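PDB 5W4A: P-granule scaffold, which probably helps to build nematode germ granules (P granules), in which mRNA is repressed, and contributes here its largely helical N-terminal domain. Local coordinates for residues A26-V34 with T204-I212; V57-F65 with S77-F88. All coordinates share one frame; numbering follows the deposited sequence.

Interaction 1: A26-V34 with T204-I212; sequences AVNNDELLV and TKPKLADII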
# COMPACT_ATOMS: atom_id res chain seq x y z
N ALA C 26 -20.44 -10.25 16.01
CA ALA C 26 -19.57 -10.24 17.18
C ALA C 26 -19.94 -9.12 18.14
O ALA C 26 -19.89 -9.30 19.37
CB ALA C 26 -18.11 -10.09 16.73
N VAL C 27 -20.30 -7.95 17.60
CA VAL C 27 -20.70 -6.81 18.42
C VAL C 27 -21.98 -7.11 19.20
O VAL C 27 -22.15 -6.67 20.35
CB VAL C 27 -20.84 -5.56 17.54
CG1 VAL C 27 -21.66 -4.46 18.25
CG2 VAL C 27 -19.43 -5.05 17.12
N ASN C 28 -22.93 -7.82 18.57
CA ASN C 28 -24.20 -8.16 19.21
C ASN C 28 -24.06 -9.31 20.20
O ASN C 28 -24.75 -9.32 21.22
CB ASN C 28 -25.25 -8.53 18.16
CG ASN C 28 -25.90 -7.31 17.54
OD1 ASN C 28 -26.05 -6.26 18.20
ND2 ASN C 28 -26.36 -7.43 16.29
N ASN C 29 -23.16 -10.26 19.96
CA ASN C 29 -23.15 -11.53 20.67
C ASN C 29 -21.89 -11.76 21.49
O ASN C 29 -21.53 -12.92 21.72
CB ASN C 29 -23.35 -12.66 19.68
CG ASN C 29 -24.74 -12.65 19.07
OD1 ASN C 29 -25.72 -13.06 19.72
ND2 ASN C 29 -24.86 -12.14 17.87
N ASP C 30 -21.19 -10.69 21.90
CA ASP C 30 -19.91 -10.90 22.57
C ASP C 30 -20.07 -11.67 23.88
O ASP C 30 -19.22 -12.50 24.21
CB ASP C 30 -19.15 -9.56 22.79
CG ASP C 30 -19.87 -8.55 23.65
OD1 ASP C 30 -21.10 -8.46 23.63
OD2 ASP C 30 -19.15 -7.78 24.34
N GLU C 31 -21.15 -11.45 24.64
CA GLU C 31 -21.27 -12.18 25.90
C GLU C 31 -21.54 -13.65 25.64
O GLU C 31 -21.02 -14.52 26.36
CB GLU C 31 -22.37 -11.56 26.78
CG GLU C 31 -22.61 -12.29 28.09
CD GLU C 31 -21.38 -12.38 29.00
OE1 GLU C 31 -20.44 -11.56 28.87
OE2 GLU C 31 -21.36 -13.30 29.85
N LEU C 32 -22.31 -13.97 24.60
CA LEU C 32 -22.52 -15.37 24.24
C LEU C 32 -21.23 -16.03 23.79
O LEU C 32 -20.98 -17.20 24.11
CB LEU C 32 -23.60 -15.47 23.15
CG LEU C 32 -23.95 -16.89 22.73
CD1 LEU C 32 -24.62 -17.66 23.90
CD2 LEU C 32 -24.85 -16.83 21.49
N LEU C 33 -20.37 -15.30 23.07
CA LEU C 33 -19.08 -15.86 22.66
C LEU C 33 -18.18 -16.14 23.86
O LEU C 33 -17.42 -17.12 23.86
CB LEU C 33 -18.40 -14.89 21.68
CG LEU C 33 -18.98 -14.87 20.26
CD1 LEU C 33 -18.55 -13.63 19.52
CD2 LEU C 33 -18.56 -16.11 19.48
N VAL C 34 -18.27 -15.31 24.91
CA VAL C 34 -17.57 -15.57 26.17
C VAL C 34 -18.15 -16.79 26.88
O VAL C 34 -17.42 -17.69 27.31
CB VAL C 34 -17.64 -14.32 27.08
CG1 VAL C 34 -17.13 -14.62 28.49
CG2 VAL C 34 -16.86 -13.19 26.49
N THR C 204 -13.81 -0.70 22.58
CA THR C 204 -15.25 -0.84 22.30
C THR C 204 -15.83 -2.16 22.78
O THR C 204 -16.99 -2.21 23.19
CB THR C 204 -15.44 -0.73 20.80
OG1 THR C 204 -14.69 -1.77 20.15
CG2 THR C 204 -14.94 0.60 20.30
N LYS C 205 -15.05 -3.24 22.71
CA LYS C 205 -15.52 -4.58 23.02
C LYS C 205 -14.37 -5.30 23.70
O LYS C 205 -13.80 -6.26 23.18
CB LYS C 205 -16.00 -5.33 21.77
CG LYS C 205 -17.44 -4.99 21.32
CD LYS C 205 -18.38 -5.05 22.54
CE LYS C 205 -19.87 -5.12 22.26
NZ LYS C 205 -20.58 -4.85 23.58
N PRO C 206 -14.06 -4.88 24.93
CA PRO C 206 -12.99 -5.56 25.68
C PRO C 206 -13.19 -7.05 25.83
O PRO C 206 -12.18 -7.76 25.90
CB PRO C 206 -13.02 -4.86 27.05
CG PRO C 206 -13.77 -3.62 26.86
CD PRO C 206 -14.74 -3.86 25.73
N LYS C 207 -14.44 -7.56 25.94
CA LYS C 207 -14.66 -9.00 26.03
C LYS C 207 -14.12 -9.71 24.81
O LYS C 207 -13.58 -10.81 24.91
CB LYS C 207 -16.16 -9.34 26.15
CG LYS C 207 -16.75 -9.05 27.45
CD LYS C 207 -18.27 -9.25 27.42
CE LYS C 207 -18.87 -8.66 28.66
NZ LYS C 207 -20.35 -8.83 28.65
N LEU C 208 -14.34 -9.11 23.63
CA LEU C 208 -13.87 -9.73 22.41
C LEU C 208 -12.35 -9.72 22.39
O LEU C 208 -11.73 -10.70 21.98
CB LEU C 208 -14.41 -9.01 21.17
CG LEU C 208 -15.93 -9.02 20.91
CD1 LEU C 208 -16.27 -8.17 19.67
CD2 LEU C 208 -16.39 -10.40 20.72
N ALA C 209 -11.73 -8.61 22.81
CA ALA C 209 -10.27 -8.57 22.86
C ALA C 209 -9.72 -9.65 23.78
O ALA C 209 -8.74 -10.33 23.45
CB ALA C 209 -9.82 -7.17 23.32
N ASP C 210 -10.38 -9.84 24.93
CA ASP C 210 -9.92 -10.82 25.91
C ASP C 210 -9.97 -12.25 25.36
O ASP C 210 -9.03 -13.03 25.57
CB ASP C 210 -10.75 -10.69 27.19
CG ASP C 210 -10.35 -11.68 28.26
OD1 ASP C 210 -9.14 -11.79 28.57
OD2 ASP C 210 -11.26 -12.34 28.81
N ILE C 211 -11.01 -12.60 24.60
CA ILE C 211 -11.09 -13.93 24.01
C ILE C 211 -9.94 -14.14 23.01
O ILE C 211 -9.29 -15.18 23.00
CB ILE C 211 -12.46 -14.15 23.34
CG1 ILE C 211 -13.62 -13.87 24.30
CG2 ILE C 211 -12.58 -15.59 22.89
CD1 ILE C 211 -14.96 -13.72 23.58
N ILE C 212 -9.68 -13.15 22.16
CA ILE C 212 -8.61 -13.28 21.18
C ILE C 212 -7.26 -13.45 21.87
O ILE C 212 -6.42 -14.24 21.42
CB ILE C 212 -8.60 -12.07 20.24
CG1 ILE C 212 -9.83 -12.12 19.31
CG2 ILE C 212 -7.28 -12.01 19.45
CD1 ILE C 212 -10.05 -10.87 18.54
O HOH W 1 -17.06 -6.45 25.05
O HOH W 2 -21.81 -7.86 26.41

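Interaction 2: V57-F65 with S77-F88; sequences VDDIVQILF and SMDTLLALGPDF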
# COMPACT_ATOMS: atom_id res chain seq x y z
N VAL C 57 -17.36 -24.71 5.38
CA VAL C 57 -17.71 -23.84 4.25
C VAL C 57 -19.13 -23.31 4.43
O VAL C 57 -19.39 -22.12 4.29
CB VAL C 57 -17.54 -24.60 2.92
CG1 VAL C 57 -18.21 -23.86 1.77
CG2 VAL C 57 -16.09 -24.76 2.58
N ASP C 58 -20.07 -24.20 4.76
CA ASP C 58 -21.45 -23.77 4.94
C ASP C 58 -21.58 -22.72 6.04
O ASP C 58 -22.28 -21.71 5.87
CB ASP C 58 -22.35 -24.97 5.24
CG ASP C 58 -23.75 -24.55 5.71
OD1 ASP C 58 -24.55 -24.10 4.86
OD2 ASP C 58 -24.05 -24.67 6.92
N ASP C 59 -20.91 -22.93 7.18
CA ASP C 59 -20.94 -21.95 8.27
C ASP C 59 -20.52 -20.57 7.78
O ASP C 59 -21.11 -19.56 8.16
CB ASP C 59 -19.99 -22.35 9.40
CG ASP C 59 -20.43 -23.62 10.15
OD1 ASP C 59 -21.64 -23.90 10.20
OD2 ASP C 59 -19.53 -24.29 10.70
N ILE C 60 -19.47 -20.53 6.97
CA ILE C 60 -18.95 -19.27 6.45
C ILE C 60 -19.93 -18.66 5.45
O ILE C 60 -20.26 -17.47 5.52
CB ILE C 60 -17.58 -19.53 5.82
CG1 ILE C 60 -16.57 -19.90 6.91
CG2 ILE C 60 -17.11 -18.31 5.04
CD1 ILE C 60 -15.22 -20.39 6.34
N VAL C 61 -20.44 -19.48 4.52
CA VAL C 61 -21.36 -18.97 3.51
C VAL C 61 -22.61 -18.39 4.17
O VAL C 61 -23.16 -17.38 3.72
CB VAL C 61 -21.70 -20.08 2.49
CG1 VAL C 61 -22.77 -19.62 1.48
CG2 VAL C 61 -20.45 -20.52 1.75
N GLN C 62 -23.07 -19.02 5.27
CA GLN C 62 -24.27 -18.56 5.95
C GLN C 62 -24.10 -17.17 6.54
O GLN C 62 -25.04 -16.36 6.54
CB GLN C 62 -24.67 -19.54 7.05
CG GLN C 62 -25.28 -20.84 6.54
CD GLN C 62 -26.53 -20.59 5.74
OE1 GLN C 62 -27.39 -19.80 6.14
NE2 GLN C 62 -26.63 -21.24 4.58
N ILE C 63 -22.91 -16.88 7.09
CA ILE C 63 -22.63 -15.56 7.62
C ILE C 63 -22.49 -14.55 6.48
O ILE C 63 -22.91 -13.39 6.60
CB ILE C 63 -21.37 -15.60 8.51
CG1 ILE C 63 -21.70 -16.17 9.90
CG2 ILE C 63 -20.70 -14.22 8.64
CD1 ILE C 63 -22.59 -15.26 10.78
N LEU C 64 -21.87 -14.96 5.37
CA LEU C 64 -21.66 -14.06 4.24
C LEU C 64 -22.96 -13.73 3.52
O LEU C 64 -23.13 -12.61 3.01
CB LEU C 64 -20.67 -14.69 3.26
CG LEU C 64 -19.21 -14.77 3.72
CD1 LEU C 64 -18.40 -15.36 2.61
CD2 LEU C 64 -18.65 -13.39 4.14
N PHE C 65 -23.87 -14.69 3.44
CA PHE C 65 -25.11 -14.52 2.67
C PHE C 65 -26.33 -14.83 3.53
O PHE C 65 -27.03 -15.82 3.30
CB PHE C 65 -25.09 -15.42 1.43
CG PHE C 65 -23.94 -15.14 0.48
CD1 PHE C 65 -24.07 -14.20 -0.54
CD2 PHE C 65 -22.74 -15.84 0.58
CE1 PHE C 65 -23.04 -13.95 -1.42
CE2 PHE C 65 -21.71 -15.60 -0.30
CZ PHE C 65 -21.85 -14.65 -1.31
N SER C 77 -20.00 -9.94 -0.59
CA SER C 77 -19.66 -11.27 -0.12
C SER C 77 -19.09 -12.14 -1.23
O SER C 77 -18.29 -13.03 -0.96
CB SER C 77 -20.88 -11.91 0.52
OG SER C 77 -21.06 -11.35 1.81
N MSE C 78 -19.44 -11.87 -2.48
CA MSE C 78 -18.80 -12.55 -3.61
C MSE C 78 -17.32 -12.19 -3.74
O MSE C 78 -16.49 -13.03 -4.12
CB MSE C 78 -19.53 -12.24 -4.89
CG MSE C 78 -20.86 -12.99 -4.93
SE MSE C 78 -21.97 -12.48 -6.43
CE MSE C 78 -20.92 -13.29 -7.84
N ASP C 79 -16.96 -10.92 -3.47
CA ASP C 79 -15.55 -10.56 -3.33
C ASP C 79 -14.88 -11.46 -2.29
O ASP C 79 -13.78 -11.98 -2.52
CB ASP C 79 -15.35 -9.10 -2.89
CG ASP C 79 -15.49 -8.08 -4.00
OD1 ASP C 79 -15.61 -8.40 -5.20
OD2 ASP C 79 -15.43 -6.88 -3.66
N THR C 80 -15.52 -11.64 -1.14
CA THR C 80 -14.95 -12.48 -0.09
C THR C 80 -14.78 -13.92 -0.58
O THR C 80 -13.75 -14.53 -0.34
CB THR C 80 -15.83 -12.42 1.15
OG1 THR C 80 -16.06 -11.02 1.42
CG2 THR C 80 -15.14 -13.08 2.36
N LEU C 81 -15.77 -14.44 -1.32
CA LEU C 81 -15.64 -15.79 -1.86
C LEU C 81 -14.41 -15.91 -2.77
O LEU C 81 -13.64 -16.89 -2.69
CB LEU C 81 -16.90 -16.18 -2.62
CG LEU C 81 -18.21 -16.34 -1.86
CD1 LEU C 81 -19.30 -16.70 -2.86
CD2 LEU C 81 -18.13 -17.39 -0.77
N LEU C 82 -14.19 -14.93 -3.64
CA LEU C 82 -13.01 -14.99 -4.51
C LEU C 82 -11.72 -14.98 -3.70
O LEU C 82 -10.77 -15.69 -4.03
CB LEU C 82 -13.00 -13.82 -5.48
CG LEU C 82 -14.10 -13.84 -6.54
CD1 LEU C 82 -13.96 -12.63 -7.43
CD2 LEU C 82 -13.99 -15.13 -7.37
N ALA C 83 -11.66 -14.15 -2.67
CA ALA C 83 -10.45 -14.06 -1.87
C ALA C 83 -10.21 -15.35 -1.09
O ALA C 83 -9.07 -15.66 -0.76
CB ALA C 83 -10.54 -12.87 -0.91
N LEU C 84 -11.27 -16.09 -0.78
CA LEU C 84 -11.18 -17.32 -0.01
C LEU C 84 -10.75 -18.52 -0.83
O LEU C 84 -10.48 -19.58 -0.25
CB LEU C 84 -12.53 -17.63 0.66
CG LEU C 84 -12.90 -16.74 1.85
CD1 LEU C 84 -14.35 -16.99 2.31
CD2 LEU C 84 -11.94 -16.92 3.02
N GLY C 85 -10.73 -18.42 -2.15
CA GLY C 85 -10.05 -19.40 -2.98
C GLY C 85 -10.93 -20.52 -3.51
O GLY C 85 -12.16 -20.42 -3.55
N PRO C 86 -10.31 -21.64 -3.93
CA PRO C 86 -11.04 -22.62 -4.75
C PRO C 86 -12.22 -23.30 -4.06
O PRO C 86 -13.17 -23.69 -4.75
CB PRO C 86 -9.95 -23.63 -5.13
CG PRO C 86 -8.92 -23.49 -4.07
CD PRO C 86 -8.92 -22.04 -3.70
N ASP C 87 -12.20 -23.46 -2.74
CA ASP C 87 -13.32 -24.10 -2.06
C ASP C 87 -14.60 -23.27 -2.10
O ASP C 87 -15.65 -23.75 -1.67
CB ASP C 87 -12.98 -24.40 -0.60
CG ASP C 87 -11.97 -25.52 -0.45
OD1 ASP C 87 -11.81 -26.30 -1.40
OD2 ASP C 87 -11.35 -25.62 0.63
N PHE C 88 -14.52 -22.03 -2.58
CA PHE C 88 -15.66 -21.13 -2.61
C PHE C 88 -16.03 -20.68 -4.02
O PHE C 88 -16.99 -19.92 -4.18
CB PHE C 88 -15.37 -19.92 -1.70
CG PHE C 88 -15.18 -20.31 -0.25
CD1 PHE C 88 -13.93 -20.70 0.21
CD2 PHE C 88 -16.24 -20.29 0.63
CE1 PHE C 88 -13.75 -21.07 1.53
CE2 PHE C 88 -16.07 -20.65 1.96
CZ PHE C 88 -14.81 -21.05 2.41

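Interaction 1: A26-V34 with T204-I212
Leu-208 and Ile-211, on one side of helix 206-213, pack against Ala-26, Leu-33 and Val-34 in a helix-helix contact that brings the last helix of this largely helical N-terminal domain onto its first two. The short axes of helices 30-34 and 206-212 approach to 9.3 Å and cross at 31°, their N-to-C directions broadly alike. Leu-208 forks between the two N-terminal helices: CD1 rests 4.0 Å from Ala-26 CB, while CD2 reaches Asp-30 CB and Leu-33 CD1. One turn on, Ile-211 CD1 ends 3.5 Å from Val-34 CG2 and also touches Leu-33 CB. Leu-201 of helix 187-201 backs Leu-208 within the fold.

Outward from this apolar strip lies a row of charges. Lys-205, its chain bent at chi2 (-48°), crosses Asp-30 at about a right angle; its CE packs against the Val-27 carbonyl oxygen, and NZ forms a salt bridge to Asp-30 OD2, its hydrogen bond weak at 3.3 Å. The same oxygen takes a bond from a water that in turn accepts from the backbone N of Lys-207. A second water joins Asp-30 OD1 to Lys-207 NZ, so both carboxylate oxygens of this buried aspartate have partners, which probably favours its charged form. At the solvent-facing edge Lys-207 stretches out beyond CG to Glu-31, whose OE2 is held by Ser-35. Lys-207 NZ meets Glu-31 OE1 at 2.7 Å, on the anti side and 32° out of the carboxylate plane.

Interaction 2: V57-F65 with S77-F88
Leu-64 and Ser-77 bring the backbones closest, CA to CA 5.5 Å, where helices 57-64 and 77-84 pass at 153° with their short axes 10.6 Å apart. Ser-77 OG, set beside its own backbone N (chi1 -77°), donates a 2.7 Å hydrogen bond to Leu-64 O, approaching at a C=O...donor angle of 120° and tilted from the carbonyl plane. It thus ties down a carbonyl at the C-terminal end of helix 57-64. The CB of Ser-77 lies over one face of the Phe-65 ring in a CH-pi contact, 3.7 Å from the ring centroid. Leu-81 CD1 approaches the same ring obliquely, 3.6 Å from Phe-65 CZ, and Arg-95 adds a cation-pi partner. Together the two segments form an antiparallel helical hairpin in the domain core, with a single knob-into-hole contact: Leu-64 sits among Ser-77, Thr-80, Leu-81 and Leu-84. Leu-64 CD2 lies 3.9 Å from Thr-80 CG2, while the hydroxyl of Thr-80 turns to the carbonyl of Phe-18. Beyond Gly-85, with positive phi the first residue to leave helical angles, the chain bends back and Phe-88 packs against the first turns of helix 57-64. Within its own segment, Leu-84 CD1 lies over the centre of the Phe-88 ring. Val-61 CG2 meets the edge, and Ile-60 CD1 approaches CZ of Phe-88 obliquely at 4.0 Å. Val-57 and Phe-88 approach from opposite directions, Val-57 CG1 3.9 Å from Phe-88 CE2.

Overall arrangement
From the N terminus the chain passes its short two-stranded sheet and enters helices 20-28 and 30-35, the first side of interaction 1. It then reaches helix 57-64 and, only 12 residues after that segment, the partner segment on helix 71-84: interaction 2 closes a short local loop. The chain continues through further helices before helix 206-213 returns to the start, so interaction 1 closes a loop spanning 170 residues that contains interaction 2 whole. Their centres are about 23 Å apart and their nearest atoms about 8 Å. Interaction 2 joins helices close in sequence near the middle of the domain; interaction 1 brings the last helix against helices 20-28 and 30-35 at its periphery.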